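Two-component system sensor histidine kinase (Bacteroides thetaiotaomicron, PDB 3OTT) is probably a membrane-bound sensor kinase whose extracellular beta-propeller domains, the part described here, apparently sense saccharides and whose kinase part passes the signal on by histidine phosphorylation. Local coordinates at residues L562-T576 with R598-V611. Numbering follows the deposited sequence.
Sequences LSMTCVKNSIWVSTT and RFTSLLFDPKEDCV
Val611 and Val567 share one face of the Trp572 ring: Val611 CG2 makes a CH-pi contact 4.0 Å from the centroid of the six-membered ring, and Val567 CG2 sits on the same side, offset toward the rim. The Phe604 ring is held between Pro606 N over the centre of one face and CA of Val567 on the other, nearer the rim; Lys568 NZ approaches it obliquely. At the edge of the Arg598 guanidinium, near its plane, lies Thr576 O, which takes a weak, bent bond from NE (3.0 Å, 129°). The Lys568 ammonium, swung round by the bend at chi4 (88°), forms a salt bridge with Asp609 OD1 at 2.7 Å; Ser624 also bonds this oxygen. With the indole of Trp572 cut back to an alanine, a gap is likely to open beside Val611 and Val567, whose methyls would lose the ring face they lie against. Both segments belong to four-stranded antiparallel sheets, successive blades of a beta-propeller packed face to face, and strand 562-567 runs nearly parallel (11°) to strand 601-605. Between the blades Leu602 inserts its side chain, CD1 lying 3.6 Å from Trp572 O and CB 3.7 Å from Thr565 CG2. Further along, Ser574 OG donates to Phe599 O; at 2.5 Å the bond is very short, so its exact length is doubtful. A water held by Ser563 OG gives a weak bond to Thr600 O, and Leu562 CD1 rests on Thr600 CG2.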
loop_
_atom_site.group_PDB
_atom_site.type_symbol
_atom_site.label_atom_id
_atom_site.label_comp_id
_atom_site.label_asym_id
_atom_site.label_seq_id
_atom_site.Cartn_x
_atom_site.Cartn_y
_atom_site.Cartn_z
ATOM N N LEU B 562 17.634 24.051 -4.789
ATOM C CA LEU B 562 16.946 22.881 -5.361
ATOM C C LEU B 562 15.794 23.288 -6.324
ATOM O O LEU B 562 15.599 22.655 -7.358
ATOM C CB LEU B 562 16.467 21.899 -4.268
ATOM C CG LEU B 562 17.376 21.189 -3.219
ATOM C CD1 LEU B 562 16.544 20.217 -2.271
ATOM C CD2 LEU B 562 18.624 20.441 -3.806
ATOM N N SER B 563 15.074 24.358 -5.977
ATOM C CA SER B 563 13.952 24.843 -6.713
ATOM C C SER B 563 13.704 26.308 -6.359
ATOM O O SER B 563 13.987 26.740 -5.230
ATOM C CB SER B 563 12.695 24.029 -6.382
ATOM O OG SER B 563 11.666 24.312 -7.345
ATOM N N MET B 564 13.177 27.078 -7.304
ATOM C CA MET B 564 12.817 28.504 -7.043
ATOM C C MET B 564 11.497 28.785 -7.723
ATOM O O MET B 564 11.316 28.386 -8.878
ATOM C CB MET B 564 13.824 29.454 -7.688
ATOM C CG MET B 564 15.183 29.519 -7.015
ATOM S SD MET B 564 16.376 30.538 -7.907
ATOM C CE MET B 564 15.667 32.134 -7.819
ATOM N N THR B 565 10.582 29.488 -7.063
ATOM C CA THR B 565 9.380 29.858 -7.773
ATOM C C THR B 565 8.832 31.228 -7.362
ATOM O O THR B 565 9.048 31.653 -6.211
ATOM C CB THR B 565 8.311 28.723 -7.672
ATOM O OG1 THR B 565 7.523 28.741 -8.846
ATOM C CG2 THR B 565 7.413 28.842 -6.441
ATOM N N CYS B 566 8.112 31.899 -8.273
ATOM C CA CYS B 566 7.478 33.208 -7.952
ATOM C C CYS B 566 6.192 32.960 -7.204
ATOM O O CYS B 566 5.374 32.153 -7.632
ATOM C CB CYS B 566 7.105 34.039 -9.181
ATOM S SG CYS B 566 8.517 34.483 -10.140
ATOM N N VAL B 567 6.029 33.670 -6.101
ATOM C CA VAL B 567 4.813 33.638 -5.301
ATOM C C VAL B 567 4.388 35.104 -5.081
ATOM O O VAL B 567 4.857 35.741 -4.154
ATOM C CB VAL B 567 5.072 32.907 -3.961
ATOM C CG1 VAL B 567 3.876 32.981 -3.068
ATOM C CG2 VAL B 567 5.442 31.392 -4.206
ATOM N N LYS B 568 3.576 35.650 -5.980
ATOM C CA LYS B 568 3.139 37.067 -5.889
ATOM C C LYS B 568 4.336 38.030 -5.872
ATOM O O LYS B 568 5.066 38.138 -6.856
ATOM C CB LYS B 568 2.303 37.303 -4.622
ATOM C CG LYS B 568 0.934 36.654 -4.549
ATOM C CD LYS B 568 0.436 36.831 -3.105
ATOM C CE LYS B 568 -1.057 36.703 -2.973
ATOM N NZ LYS B 568 -1.381 35.276 -2.755
ATOM N N ASN B 569 4.565 38.681 -4.739
ATOM C CA ASN B 569 5.609 39.705 -4.626
ATOM C C ASN B 569 6.917 39.179 -4.102
ATOM O O ASN B 569 7.869 39.940 -3.882
ATOM C CB ASN B 569 5.130 40.871 -3.761
ATOM C CG ASN B 569 4.099 41.701 -4.469
ATOM O OD1 ASN B 569 4.272 42.056 -5.649
ATOM N ND2 ASN B 569 3.008 42.015 -3.771
ATOM N N SER B 570 6.967 37.867 -3.940
ATOM C CA SER B 570 8.151 37.211 -3.463
ATOM C C SER B 570 8.679 36.172 -4.442
ATOM O O SER B 570 7.970 35.721 -5.353
ATOM C CB SER B 570 7.828 36.542 -2.120
ATOM O OG SER B 570 7.385 37.532 -1.190
ATOM N N ILE B 571 9.927 35.773 -4.227
ATOM C CA ILE B 571 10.361 34.502 -4.740
ATOM C C ILE B 571 10.687 33.446 -3.662
ATOM O O ILE B 571 11.399 33.725 -2.694
ATOM C CB ILE B 571 11.481 34.648 -5.805
ATOM C CG1 ILE B 571 12.105 33.273 -6.018
ATOM C CG2 ILE B 571 12.545 35.574 -5.340
ATOM C CD1 ILE B 571 12.951 33.179 -7.265
ATOM N N TRP B 572 10.158 32.224 -3.828
ATOM C CA TRP B 572 10.446 31.134 -2.871
ATOM C C TRP B 572 11.587 30.300 -3.381
ATOM O O TRP B 572 11.586 29.908 -4.515
ATOM C CB TRP B 572 9.226 30.220 -2.628
ATOM C CG TRP B 572 8.119 30.884 -1.813
ATOM C CD1 TRP B 572 7.809 32.237 -1.784
ATOM C CD2 TRP B 572 7.170 30.236 -0.950
ATOM N NE1 TRP B 572 6.742 32.454 -0.921
ATOM C CE2 TRP B 572 6.322 31.249 -0.417
ATOM C CE3 TRP B 572 6.929 28.906 -0.601
ATOM C CZ2 TRP B 572 5.289 30.971 0.479
ATOM C CZ3 TRP B 572 5.874 28.622 0.309
ATOM C CH2 TRP B 572 5.072 29.656 0.823
ATOM N N VAL B 573 12.532 29.994 -2.499
ATOM C CA VAL B 573 13.769 29.316 -2.867
ATOM C C VAL B 573 14.004 28.164 -1.911
ATOM O O VAL B 573 14.247 28.364 -0.712
ATOM C CB VAL B 573 14.974 30.295 -2.842
ATOM C CG1 VAL B 573 16.247 29.624 -3.446
ATOM C CG2 VAL B 573 14.666 31.509 -3.638
ATOM N N SER B 574 13.901 26.958 -2.444
ATOM C CA SER B 574 14.112 25.744 -1.685
ATOM C C SER B 574 15.565 25.311 -1.855
ATOM O O SER B 574 16.071 25.290 -2.975
ATOM C CB SER B 574 13.193 24.670 -2.217
ATOM O OG SER B 574 13.424 23.498 -1.493
ATOM N N THR B 575 16.246 25.050 -0.745
ATOM C CA THR B 575 17.643 24.693 -0.767
ATOM C C THR B 575 17.823 23.481 0.149
ATOM O O THR B 575 16.929 23.118 0.916
ATOM C CB THR B 575 18.559 25.761 -0.109
ATOM O OG1 THR B 575 18.305 25.784 1.313
ATOM C CG2 THR B 575 18.371 27.151 -0.686
ATOM N N THR B 576 19.029 22.933 0.100
ATOM C CA THR B 576 19.492 21.878 0.974
ATOM C C THR B 576 19.368 22.223 2.455
ATOM O O THR B 576 19.192 21.338 3.292
ATOM C CB THR B 576 20.983 21.638 0.689
ATOM O OG1 THR B 576 21.097 21.050 -0.608
ATOM C CG2 THR B 576 21.604 20.694 1.750
ATOM N N ARG B 598 13.013 18.592 2.775
ATOM C CA ARG B 598 13.670 19.394 1.759
ATOM C C ARG B 598 12.957 19.180 0.408
ATOM O O ARG B 598 12.594 18.056 0.025
ATOM C CB ARG B 598 15.151 19.077 1.705
ATOM C CG ARG B 598 15.895 19.307 3.094
ATOM C CD ARG B 598 15.872 20.778 3.518
ATOM N NE ARG B 598 16.632 21.022 4.743
ATOM C CZ ARG B 598 16.121 21.550 5.851
ATOM N NH1 ARG B 598 14.843 21.885 5.932
ATOM N NH2 ARG B 598 16.895 21.741 6.891
ATOM N N PHE B 599 12.691 20.262 -0.276
ATOM C CA PHE B 599 11.738 20.210 -1.335
ATOM C C PHE B 599 12.445 20.411 -2.612
ATOM O O PHE B 599 13.174 21.354 -2.729
ATOM C CB PHE B 599 10.641 21.246 -1.094
ATOM C CG PHE B 599 9.890 21.019 0.222
ATOM C CD1 PHE B 599 9.113 19.856 0.411
ATOM C CD2 PHE B 599 10.001 21.916 1.251
ATOM C CE1 PHE B 599 8.433 19.628 1.596
ATOM C CE2 PHE B 599 9.331 21.695 2.469
ATOM C CZ PHE B 599 8.560 20.562 2.644
ATOM N N THR B 600 12.251 19.499 -3.563
ATOM C CA THR B 600 12.984 19.558 -4.820
ATOM C C THR B 600 12.065 20.080 -5.936
ATOM O O THR B 600 12.446 20.122 -7.101
ATOM C CB THR B 600 13.476 18.186 -5.197
ATOM O OG1 THR B 600 12.373 17.319 -4.999
ATOM C CG2 THR B 600 14.652 17.738 -4.302
ATOM N N SER B 601 10.890 20.560 -5.550
ATOM C CA SER B 601 9.908 21.047 -6.510
ATOM C C SER B 601 9.003 22.103 -5.873
ATOM O O SER B 601 8.639 21.960 -4.714
ATOM C CB SER B 601 9.012 19.841 -6.895
ATOM O OG SER B 601 8.479 20.194 -8.135
ATOM N N LEU B 602 8.616 23.130 -6.603
ATOM C CA LEU B 602 7.676 24.146 -6.042
ATOM C C LEU B 602 6.582 24.597 -7.074
ATOM O O LEU B 602 6.876 24.708 -8.265
ATOM C CB LEU B 602 8.418 25.395 -5.503
ATOM C CG LEU B 602 9.446 25.325 -4.352
ATOM C CD1 LEU B 602 10.388 26.552 -4.340
ATOM C CD2 LEU B 602 8.825 25.141 -2.926
ATOM N N LEU B 603 5.350 24.846 -6.620
ATOM C CA LEU B 603 4.293 25.336 -7.505
ATOM C C LEU B 603 3.352 26.276 -6.764
ATOM O O LEU B 603 2.724 25.902 -5.744
ATOM C CB LEU B 603 3.465 24.174 -8.087
ATOM C CG LEU B 603 2.208 24.511 -8.968
ATOM C CD1 LEU B 603 2.585 25.139 -10.324
ATOM C CD2 LEU B 603 1.306 23.325 -9.227
ATOM N N PHE B 604 3.239 27.500 -7.277
ATOM C CA PHE B 604 2.227 28.424 -6.816
ATOM C C PHE B 604 0.942 28.262 -7.619
ATOM O O PHE B 604 0.968 28.419 -8.829
ATOM C CB PHE B 604 2.730 29.841 -7.011
ATOM C CG PHE B 604 1.750 30.895 -6.574
ATOM C CD1 PHE B 604 1.057 30.780 -5.376
ATOM C CD2 PHE B 604 1.536 32.036 -7.366
ATOM C CE1 PHE B 604 0.112 31.789 -4.964
ATOM C CE2 PHE B 604 0.604 33.029 -6.965
ATOM C CZ PHE B 604 -0.113 32.878 -5.775
ATOM N N ASP B 605 -0.173 27.959 -6.949
ATOM C CA ASP B 605 -1.515 27.960 -7.580
ATOM C C ASP B 605 -2.277 29.243 -7.220
ATOM O O ASP B 605 -2.758 29.378 -6.096
ATOM C CB ASP B 605 -2.365 26.742 -7.179
ATOM C CG ASP B 605 -3.681 26.600 -8.055
ATOM O OD1 ASP B 605 -3.761 27.093 -9.226
ATOM O OD2 ASP B 605 -4.630 25.947 -7.564
ATOM N N PRO B 606 -2.386 30.184 -8.173
ATOM C CA PRO B 606 -3.023 31.469 -7.884
ATOM C C PRO B 606 -4.504 31.327 -7.543
ATOM O O PRO B 606 -4.997 32.087 -6.724
ATOM C CB PRO B 606 -2.838 32.274 -9.186
ATOM C CG PRO B 606 -1.786 31.614 -9.927
ATOM C CD PRO B 606 -1.864 30.137 -9.547
ATOM N N LYS B 607 -5.199 30.360 -8.149
ATOM C CA LYS B 607 -6.625 30.114 -7.840
ATOM C C LYS B 607 -6.850 29.745 -6.370
ATOM O O LYS B 607 -7.725 30.304 -5.701
ATOM C CB LYS B 607 -7.216 29.010 -8.738
ATOM C CG LYS B 607 -7.330 29.340 -10.234
ATOM C CD LYS B 607 -7.704 28.071 -11.042
ATOM C CE LYS B 607 -8.374 28.415 -12.390
ATOM N NZ LYS B 607 -7.366 28.708 -13.462
ATOM N N GLU B 608 -6.077 28.795 -5.858
ATOM C CA GLU B 608 -6.326 28.345 -4.482
ATOM C C GLU B 608 -5.553 29.162 -3.460
ATOM O O GLU B 608 -5.538 28.824 -2.281
ATOM C CB GLU B 608 -6.013 26.850 -4.324
ATOM C CG GLU B 608 -6.769 25.924 -5.275
ATOM C CD GLU B 608 -8.254 25.789 -4.974
ATOM O OE1 GLU B 608 -8.677 26.032 -3.801
ATOM O OE2 GLU B 608 -9.000 25.425 -5.934
ATOM N N ASP B 609 -4.873 30.211 -3.928
ATOM C CA ASP B 609 -3.877 30.929 -3.122
ATOM C C ASP B 609 -3.017 30.003 -2.214
ATOM O O ASP B 609 -2.997 30.148 -0.976
ATOM C CB ASP B 609 -4.587 32.011 -2.299
ATOM C CG ASP B 609 -3.628 33.018 -1.700
ATOM O OD1 ASP B 609 -2.415 32.924 -2.006
ATOM O OD2 ASP B 609 -4.100 33.887 -0.906
ATOM N N CYS B 610 -2.354 29.022 -2.812
ATOM C CA CYS B 610 -1.484 28.170 -2.027
ATOM C C CYS B 610 -0.254 27.689 -2.807
ATOM O O CYS B 610 -0.176 27.847 -4.021
ATOM C CB CYS B 610 -2.279 27.006 -1.483
ATOM S SG CYS B 610 -2.730 25.940 -2.784
ATOM N N VAL B 611 0.712 27.130 -2.081
ATOM C CA VAL B 611 1.989 26.657 -2.640
ATOM C C VAL B 611 2.184 25.159 -2.358
ATOM O O VAL B 611 2.024 24.706 -1.235
ATOM C CB VAL B 611 3.189 27.460 -2.074
ATOM C CG1 VAL B 611 4.541 26.952 -2.669
ATOM C CG2 VAL B 611 3.014 28.936 -2.360
HETATM O O HOH W 1 12.134 22.400 -9.533
#